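Local atomic coordinates of N(G),N(G)-dimethylarginine dimethylaminohydrolase (Pseudomonas aeruginosa, PDB entry 1H70), a protein that hydrolyses N(G),N(G)-dimethyl-L-arginine and N(G)-monomethyl-L-arginine, inhibitors of nitric oxide synthase, to L-citrulline and dimethylamine or methylamine. Residues A[8-19]-A[59-67]. The protein carries 1 engineered substitution. Numbering follows the deposited sequence.
With CIR (citrulline), chain B.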
# COMPACT_ATOMS: atom_id res chain seq x y z
N ALA A 8 5.33 -1.60 -10.17
CA ALA A 8 4.26 -0.60 -10.34
C ALA A 8 3.56 -0.90 -11.65
O ALA A 8 4.06 -1.72 -12.45
CB ALA A 8 4.83 0.82 -10.38
N ARG A 9 2.44 -0.24 -11.92
CA ARG A 9 1.75 -0.49 -13.21
C ARG A 9 1.16 0.81 -13.72
O ARG A 9 0.49 1.52 -12.98
CB ARG A 9 0.66 -1.52 -13.04
CG ARG A 9 -0.08 -1.92 -14.36
CD ARG A 9 -1.33 -2.75 -14.13
NE ARG A 9 -1.05 -4.10 -13.65
CZ ARG A 9 -0.59 -5.10 -14.39
NH1 ARG A 9 -0.32 -4.93 -15.69
NH2 ARG A 9 -0.40 -6.29 -13.82
N THR A 10 1.41 1.12 -14.98
CA THR A 10 0.88 2.32 -15.61
C THR A 10 -0.63 2.36 -15.46
O THR A 10 -1.26 1.34 -15.64
CB THR A 10 1.25 2.23 -17.11
OG1 THR A 10 2.68 2.10 -17.20
CG2 THR A 10 0.86 3.51 -17.88
N PRO A 11 -1.21 3.52 -15.16
CA PRO A 11 -2.68 3.62 -15.04
C PRO A 11 -3.36 3.46 -16.40
O PRO A 11 -2.78 3.84 -17.44
CB PRO A 11 -2.88 5.03 -14.46
CG PRO A 11 -1.69 5.79 -14.93
CD PRO A 11 -0.53 4.81 -14.93
N ALA A 12 -4.55 2.87 -16.41
CA ALA A 12 -5.31 2.65 -17.64
C ALA A 12 -6.21 3.85 -17.89
O ALA A 12 -6.47 4.65 -16.98
CB ALA A 12 -6.16 1.41 -17.51
N ARG A 13 -6.75 3.97 -19.11
CA ARG A 13 -7.68 5.05 -19.36
C ARG A 13 -8.91 4.85 -18.50
O ARG A 13 -9.56 5.83 -18.08
CB ARG A 13 -8.10 5.12 -20.83
CG ARG A 13 -7.02 5.64 -21.79
CD ARG A 13 -7.47 5.57 -23.25
NE ARG A 13 -7.67 4.20 -23.70
CZ ARG A 13 -6.69 3.41 -24.14
NH1 ARG A 13 -5.46 3.87 -24.15
NH2 ARG A 13 -6.93 2.17 -24.55
N SER A 14 -9.27 3.59 -18.24
CA SER A 14 -10.44 3.27 -17.41
C SER A 14 -10.30 3.66 -15.93
O SER A 14 -11.24 3.51 -15.16
CB SER A 14 -10.86 1.79 -17.53
OG SER A 14 -9.80 0.94 -17.14
N LEU A 15 -9.14 4.19 -15.55
CA LEU A 15 -8.87 4.71 -14.20
C LEU A 15 -9.97 5.70 -13.80
O LEU A 15 -10.34 5.78 -12.63
CB LEU A 15 -7.55 5.47 -14.16
CG LEU A 15 -7.13 6.06 -12.80
CD1 LEU A 15 -6.42 4.99 -12.00
CD2 LEU A 15 -6.23 7.29 -12.93
N VAL A 16 -10.47 6.48 -14.77
CA VAL A 16 -11.51 7.46 -14.47
C VAL A 16 -12.73 6.82 -13.83
O VAL A 16 -13.47 7.50 -13.12
CB VAL A 16 -11.95 8.26 -15.71
CG1 VAL A 16 -10.75 8.98 -16.32
CG2 VAL A 16 -12.65 7.38 -16.72
N ASP A 17 -12.94 5.53 -14.11
CA ASP A 17 -14.04 4.76 -13.57
C ASP A 17 -13.62 3.84 -12.41
O ASP A 17 -14.27 2.82 -12.15
CB ASP A 17 -14.66 3.87 -14.68
CG ASP A 17 -15.22 4.69 -15.83
OD1 ASP A 17 -15.75 5.79 -15.58
OD2 ASP A 17 -15.17 4.32 -17.01
N GLY A 18 -12.53 4.18 -11.74
CA GLY A 18 -12.06 3.40 -10.61
C GLY A 18 -13.06 3.44 -9.46
O GLY A 18 -13.80 4.40 -9.32
N LEU A 19 -13.06 2.40 -8.62
CA LEU A 19 -13.96 2.36 -7.48
C LEU A 19 -13.69 3.51 -6.52
O LEU A 19 -12.55 3.91 -6.35
CB LEU A 19 -13.73 1.06 -6.72
CG LEU A 19 -14.05 -0.26 -7.42
CD1 LEU A 19 -13.52 -1.41 -6.56
CD2 LEU A 19 -15.55 -0.39 -7.69
N PHE A 59 -9.17 -3.49 -16.03
CA PHE A 59 -9.08 -3.28 -14.60
C PHE A 59 -8.76 -1.83 -14.25
O PHE A 59 -7.61 -1.45 -14.07
CB PHE A 59 -8.04 -4.22 -13.97
CG PHE A 59 -8.39 -5.69 -14.12
CD1 PHE A 59 -7.79 -6.45 -15.12
CD2 PHE A 59 -9.31 -6.29 -13.28
CE1 PHE A 59 -8.11 -7.76 -15.28
CE2 PHE A 59 -9.64 -7.62 -13.44
CZ PHE A 59 -9.04 -8.36 -14.45
N PRO A 60 -9.79 -1.00 -14.15
CA PRO A 60 -9.64 0.43 -13.85
C PRO A 60 -8.71 0.76 -12.67
O PRO A 60 -7.97 1.75 -12.69
CB PRO A 60 -11.06 0.84 -13.48
CG PRO A 60 -11.91 -0.03 -14.37
CD PRO A 60 -11.21 -1.39 -14.37
N ASP A 61 -8.75 -0.06 -11.63
CA ASP A 61 -7.95 0.17 -10.42
C ASP A 61 -6.65 -0.63 -10.39
O ASP A 61 -5.98 -0.68 -9.34
CB ASP A 61 -8.78 -0.21 -9.19
CG ASP A 61 -9.91 0.76 -8.91
OD1 ASP A 61 -9.60 1.92 -8.56
OD2 ASP A 61 -11.11 0.39 -9.01
N SER A 62 -6.24 -1.22 -11.51
CA SER A 62 -5.03 -2.06 -11.55
C SER A 62 -3.69 -1.32 -11.30
O SER A 62 -2.65 -1.94 -10.98
CB SER A 62 -5.02 -2.96 -12.81
OG SER A 62 -4.98 -2.16 -13.97
N VAL A 63 -3.71 0.00 -11.30
CA VAL A 63 -2.56 0.82 -10.96
C VAL A 63 -2.23 0.61 -9.49
O VAL A 63 -1.08 0.79 -9.08
CB VAL A 63 -2.87 2.33 -11.19
CG1 VAL A 63 -4.01 2.81 -10.30
CG2 VAL A 63 -1.63 3.20 -10.98
N PHE A 64 -3.22 0.22 -8.69
CA PHE A 64 -3.01 -0.04 -7.27
C PHE A 64 -2.52 -1.47 -7.02
O PHE A 64 -3.20 -2.32 -6.41
CB PHE A 64 -4.29 0.25 -6.47
CG PHE A 64 -4.76 1.67 -6.65
CD1 PHE A 64 -6.04 1.95 -7.10
CD2 PHE A 64 -3.88 2.71 -6.40
CE1 PHE A 64 -6.46 3.26 -7.27
CE2 PHE A 64 -4.30 4.05 -6.57
CZ PHE A 64 -5.59 4.32 -6.99
N VAL A 65 -1.30 -1.72 -7.48
CA VAL A 65 -0.67 -3.03 -7.38
C VAL A 65 -0.41 -3.50 -5.95
O VAL A 65 -0.17 -4.71 -5.73
CB VAL A 65 0.65 -3.10 -8.19
CG1 VAL A 65 0.36 -2.89 -9.67
CG2 VAL A 65 1.69 -2.08 -7.65
N GLU A 66 -0.48 -2.60 -4.98
CA GLU A 66 -0.33 -3.03 -3.59
C GLU A 66 -1.36 -4.09 -3.21
O GLU A 66 -1.02 -4.98 -2.47
CB GLU A 66 -0.49 -1.83 -2.65
CG GLU A 66 -0.63 -2.20 -1.18
CD GLU A 66 -0.13 -1.11 -0.25
OE1 GLU A 66 -0.92 -0.19 0.05
OE2 GLU A 66 1.03 -1.17 0.18
N ASP A 67 -2.60 -4.01 -3.70
CA ASP A 67 -3.63 -4.95 -3.22
C ASP A 67 -3.54 -6.43 -3.63
O ASP A 67 -3.76 -7.31 -2.81
CB ASP A 67 -5.01 -4.34 -3.46
CG ASP A 67 -5.14 -3.03 -2.73
OD1 ASP A 67 -4.81 -3.01 -1.51
OD2 ASP A 67 -5.53 -2.02 -3.32
C CIR B . -10.33 0.60 -4.70
O CIR B . -10.02 -0.62 -4.55
OXT CIR B . -11.46 1.04 -4.25
CA CIR B . -9.34 1.55 -5.33
N CIR B . -10.07 2.64 -6.02
C3 CIR B . -8.39 2.12 -4.25
C4 CIR B . -7.48 0.99 -3.73
C5 CIR B . -6.57 1.55 -2.64
N6 CIR B . -5.64 0.52 -2.16
C7 CIR B . -4.63 0.75 -1.34
O7 CIR B . -4.35 1.87 -0.89
N8 CIR B . -3.85 -0.30 -0.99
O HOH W 1 -3.70 -0.29 -15.50
O HOH W 2 -5.57 1.50 -13.63
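Asp61 and Leu19 illustrate how one carboxylate can join two loops and a ligand at once. From Asp61 CB, CG stands anti to the carbonyl carbon and beside the backbone N (chi1 -71°), which carries the carboxylate to the chain at Gly18 and Leu19. There OD2 receives the Leu19 N-H through its syn lone pair, 2.8 Å from N and nearly straight at 173°, with Leu19 CG also resting against it. The other oxygen, OD1, lies 3.5 Å from Gly18 CA and accepts a hydrogen bond from the citrulline amino group, its N at 2.7 Å; Leu19 O accepts a weak hydrogen bond from the same nitrogen. Next to this site, Pro60 sets its CB 3.2 Å from Ser14 O, against the 3-10 segment 13-16, while Leu15 CD1 meets Val63 CG1. Val63 CG1 also sits over the centre of the Phe64 ring, whose CD1 approaches citrulline C3. Toward strand 5-9, Arg9 CD lies 3.5 Å from Ser62 O, and NH1 hydrogen-bonds Pro54 O. At the far end of the ligand, Glu66 and Asp67 accept hydrogen bonds from the ureido nitrogens; Asp61, Phe64, Glu66 and Asp67 together follow the product through the dimethylargininase active-site pocket.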